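Local structure of endo-b-1,4-glucanase (Nasutitermes takasagoensis, 1KS8) at residues Thr70-Asp78 against Trp217-Ala225. The protein probably hydrolyses internal beta-1,4-glucosidic linkages in cellulose and related beta-glucans, as a family 9 endoglucanase of a termite. Sequence-based numbering, arbitrary orientation.
Sequences TVLAWGLID and WAAAWLYRA
W74 and I77 meet W217, W221 and R224 across two helical segments, 70-78 and 217-225, whose axes come within 13.4 Å at an angle of 35° with their N-to-C directions roughly aligned, a separation that long side chains must bridge. W74 is approached over one face by two tryptophan edges, forming an aromatic cluster. Both pairs are T-shaped: the six-membered ring of W217 stands at 73° to that of W74, and the six-membered ring of W221 is almost perpendicular to W74's five-membered ring, with W221 CH2 3.5 Å from W74 CD1. Both edges come in toward the rim of W74; on the W217 side, CH2 lies 3.7 Å from W74 CZ3. The T70 methyl lies beside both indoles, over one face of W221 and oblique to W217; CG2, anti to the backbone N, is 3.6 Å from W217 CZ2 and 3.7 Å from W221 NE1. The T70 hydroxyl is hydrogen-bonded to E154 and to the carbonyl of A66; the same E154 oxygen, OE2, takes the N-H of W217.

Toward the C-terminal ends the contact becomes polar. R224, extended from CG to NE, reaches across to D78, where NH2 donates to the syn lone pair of OD2 (2.8 Å, 148° at the hydrogen) in a salt bridge. I77 CG2 lies over a face of the same guanidinium, and I77 CD1 touches W221 CZ3. One water accepts from W74 NE1 (2.9 Å) and R224 NH1 and lies beside D78 OD1, linking indole, guanidinium and carboxylate.

Within the (alpha/alpha)6 barrel of family 9, this contact joins helices 62-78 and 212-226. Helix 149-165 touches T70, W217 and R224, while helix 257-268 packs against W74, W217, W221 and R224, so both flank the bridging side chains.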
# COMPACT_ATOMS: atom_id res chain seq x y z
N THR A 70 -2.31 0.56 -5.96
CA THR A 70 -1.46 0.88 -7.11
C THR A 70 -0.16 0.09 -7.08
O THR A 70 0.24 -0.49 -8.08
CB THR A 70 -1.12 2.38 -7.17
OG1 THR A 70 -2.33 3.14 -7.10
CG2 THR A 70 -0.40 2.72 -8.47
N VAL A 71 0.51 0.08 -5.93
CA VAL A 71 1.78 -0.63 -5.81
C VAL A 71 1.61 -2.14 -5.96
O VAL A 71 2.45 -2.81 -6.57
CB VAL A 71 2.47 -0.26 -4.48
CG1 VAL A 71 3.73 -1.10 -4.29
CG2 VAL A 71 2.83 1.22 -4.50
N LEU A 72 0.53 -2.70 -5.41
CA LEU A 72 0.31 -4.13 -5.55
C LEU A 72 0.07 -4.46 -7.03
O LEU A 72 0.62 -5.43 -7.54
CB LEU A 72 -0.89 -4.59 -4.71
CG LEU A 72 -0.69 -4.62 -3.19
CD1 LEU A 72 -1.96 -5.17 -2.55
CD2 LEU A 72 0.52 -5.48 -2.81
N ALA A 73 -0.74 -3.65 -7.70
CA ALA A 73 -1.03 -3.89 -9.12
C ALA A 73 0.25 -3.73 -9.94
O ALA A 73 0.50 -4.49 -10.87
CB ALA A 73 -2.10 -2.91 -9.60
N TRP A 74 1.05 -2.73 -9.59
CA TRP A 74 2.31 -2.45 -10.28
C TRP A 74 3.21 -3.69 -10.27
O TRP A 74 3.77 -4.08 -11.30
CB TRP A 74 2.99 -1.27 -9.59
CG TRP A 74 4.20 -0.69 -10.26
CD1 TRP A 74 4.65 -0.93 -11.53
CD2 TRP A 74 5.07 0.30 -9.71
NE1 TRP A 74 5.75 -0.16 -11.80
CE2 TRP A 74 6.03 0.61 -10.70
CE3 TRP A 74 5.14 0.95 -8.47
CZ2 TRP A 74 7.05 1.54 -10.48
CZ3 TRP A 74 6.15 1.88 -8.26
CH2 TRP A 74 7.09 2.17 -9.26
N GLY A 75 3.34 -4.32 -9.10
CA GLY A 75 4.17 -5.51 -9.00
C GLY A 75 3.57 -6.68 -9.76
O GLY A 75 4.30 -7.50 -10.31
N LEU A 76 2.25 -6.75 -9.78
CA LEU A 76 1.54 -7.82 -10.48
C LEU A 76 1.76 -7.71 -11.99
O LEU A 76 1.78 -8.72 -12.70
CB LEU A 76 0.04 -7.75 -10.19
CG LEU A 76 -0.56 -8.81 -9.28
CD1 LEU A 76 -2.05 -8.53 -9.10
CD2 LEU A 76 -0.36 -10.20 -9.89
N ILE A 77 1.92 -6.49 -12.47
CA ILE A 77 2.13 -6.25 -13.89
C ILE A 77 3.57 -6.54 -14.32
O ILE A 77 3.80 -7.29 -15.27
CB ILE A 77 1.80 -4.78 -14.26
CG1 ILE A 77 0.31 -4.51 -14.02
CG2 ILE A 77 2.17 -4.51 -15.72
CD1 ILE A 77 -0.05 -3.03 -14.03
N ASP A 78 4.53 -5.96 -13.61
CA ASP A 78 5.95 -6.13 -13.94
C ASP A 78 6.57 -7.45 -13.50
O ASP A 78 7.54 -7.91 -14.11
CB ASP A 78 6.77 -4.99 -13.34
CG ASP A 78 6.53 -3.67 -14.04
OD1 ASP A 78 7.01 -2.63 -13.53
OD2 ASP A 78 5.89 -3.66 -15.11
N TRP A 217 1.62 11.09 -11.57
CA TRP A 217 1.55 9.65 -11.34
C TRP A 217 0.30 9.08 -12.01
O TRP A 217 0.38 8.09 -12.75
CB TRP A 217 1.51 9.43 -9.82
CG TRP A 217 1.38 8.01 -9.30
CD1 TRP A 217 0.38 7.54 -8.48
CD2 TRP A 217 2.35 6.95 -9.39
NE1 TRP A 217 0.67 6.27 -8.06
CE2 TRP A 217 1.87 5.88 -8.60
CE3 TRP A 217 3.57 6.80 -10.07
CZ2 TRP A 217 2.57 4.67 -8.47
CZ3 TRP A 217 4.27 5.60 -9.93
CH2 TRP A 217 3.77 4.55 -9.13
N ALA A 218 -0.84 9.71 -11.78
CA ALA A 218 -2.10 9.26 -12.37
C ALA A 218 -2.07 9.35 -13.90
O ALA A 218 -2.51 8.43 -14.59
CB ALA A 218 -3.26 10.10 -11.82
N ALA A 219 -1.56 10.46 -14.42
CA ALA A 219 -1.48 10.64 -15.86
C ALA A 219 -0.60 9.58 -16.49
O ALA A 219 -0.93 9.03 -17.54
CB ALA A 219 -0.94 12.03 -16.19
N ALA A 220 0.53 9.28 -15.85
CA ALA A 220 1.44 8.27 -16.37
C ALA A 220 0.77 6.90 -16.41
O ALA A 220 0.88 6.18 -17.41
CB ALA A 220 2.70 8.21 -15.52
N TRP A 221 0.07 6.54 -15.34
CA TRP A 221 -0.62 5.25 -15.31
C TRP A 221 -1.73 5.17 -16.34
O TRP A 221 -1.93 4.13 -16.96
CB TRP A 221 -1.17 4.97 -13.90
CG TRP A 221 -0.15 4.33 -13.01
CD1 TRP A 221 0.53 4.92 -11.98
CD2 TRP A 221 0.35 3.00 -13.12
NE1 TRP A 221 1.43 4.03 -11.43
CE2 TRP A 221 1.34 2.84 -12.12
CE3 TRP A 221 0.07 1.92 -13.96
CZ2 TRP A 221 2.04 1.64 -11.94
CZ3 TRP A 221 0.76 0.73 -13.79
CH2 TRP A 221 1.74 0.60 -12.78
N LEU A 222 -2.45 6.27 -16.54
CA LEU A 222 -3.51 6.29 -17.54
C LEU A 222 -2.93 6.11 -18.93
O LEU A 222 -3.52 5.45 -19.78
CB LEU A 222 -4.31 7.59 -17.44
CG LEU A 222 -5.44 7.51 -16.41
CD1 LEU A 222 -6.00 8.89 -16.14
CD2 LEU A 222 -6.52 6.56 -16.93
N TYR A 223 -1.76 6.70 -19.17
CA TYR A 223 -1.13 6.54 -20.48
C TYR A 223 -0.78 5.07 -20.68
O TYR A 223 -1.03 4.50 -21.74
CB TYR A 223 0.15 7.37 -20.57
CG TYR A 223 0.95 7.08 -21.83
CD1 TYR A 223 0.40 7.29 -23.09
CD2 TYR A 223 2.25 6.57 -21.75
CE1 TYR A 223 1.11 7.00 -24.25
CE2 TYR A 223 2.97 6.28 -22.90
CZ TYR A 223 2.40 6.49 -24.15
OH TYR A 223 3.11 6.20 -25.29
N ARG A 224 -0.21 4.45 -19.66
CA ARG A 224 0.17 3.05 -19.74
C ARG A 224 -1.03 2.15 -20.00
O ARG A 224 -0.93 1.16 -20.73
CB ARG A 224 0.87 2.62 -18.45
CG ARG A 224 1.42 1.20 -18.49
CD ARG A 224 2.16 0.84 -17.21
NE ARG A 224 2.91 -0.39 -17.38
CZ ARG A 224 3.84 -0.82 -16.54
NH1 ARG A 224 4.13 -0.11 -15.45
NH2 ARG A 224 4.50 -1.94 -16.79
N ALA A 225 -2.17 2.49 -19.40
CA ALA A 225 -3.39 1.70 -19.54
C ALA A 225 -4.21 1.96 -20.79
O ALA A 225 -5.06 1.15 -21.16
CB ALA A 225 -4.27 1.92 -18.31
O HOH W 1 6.84 -0.21 -14.52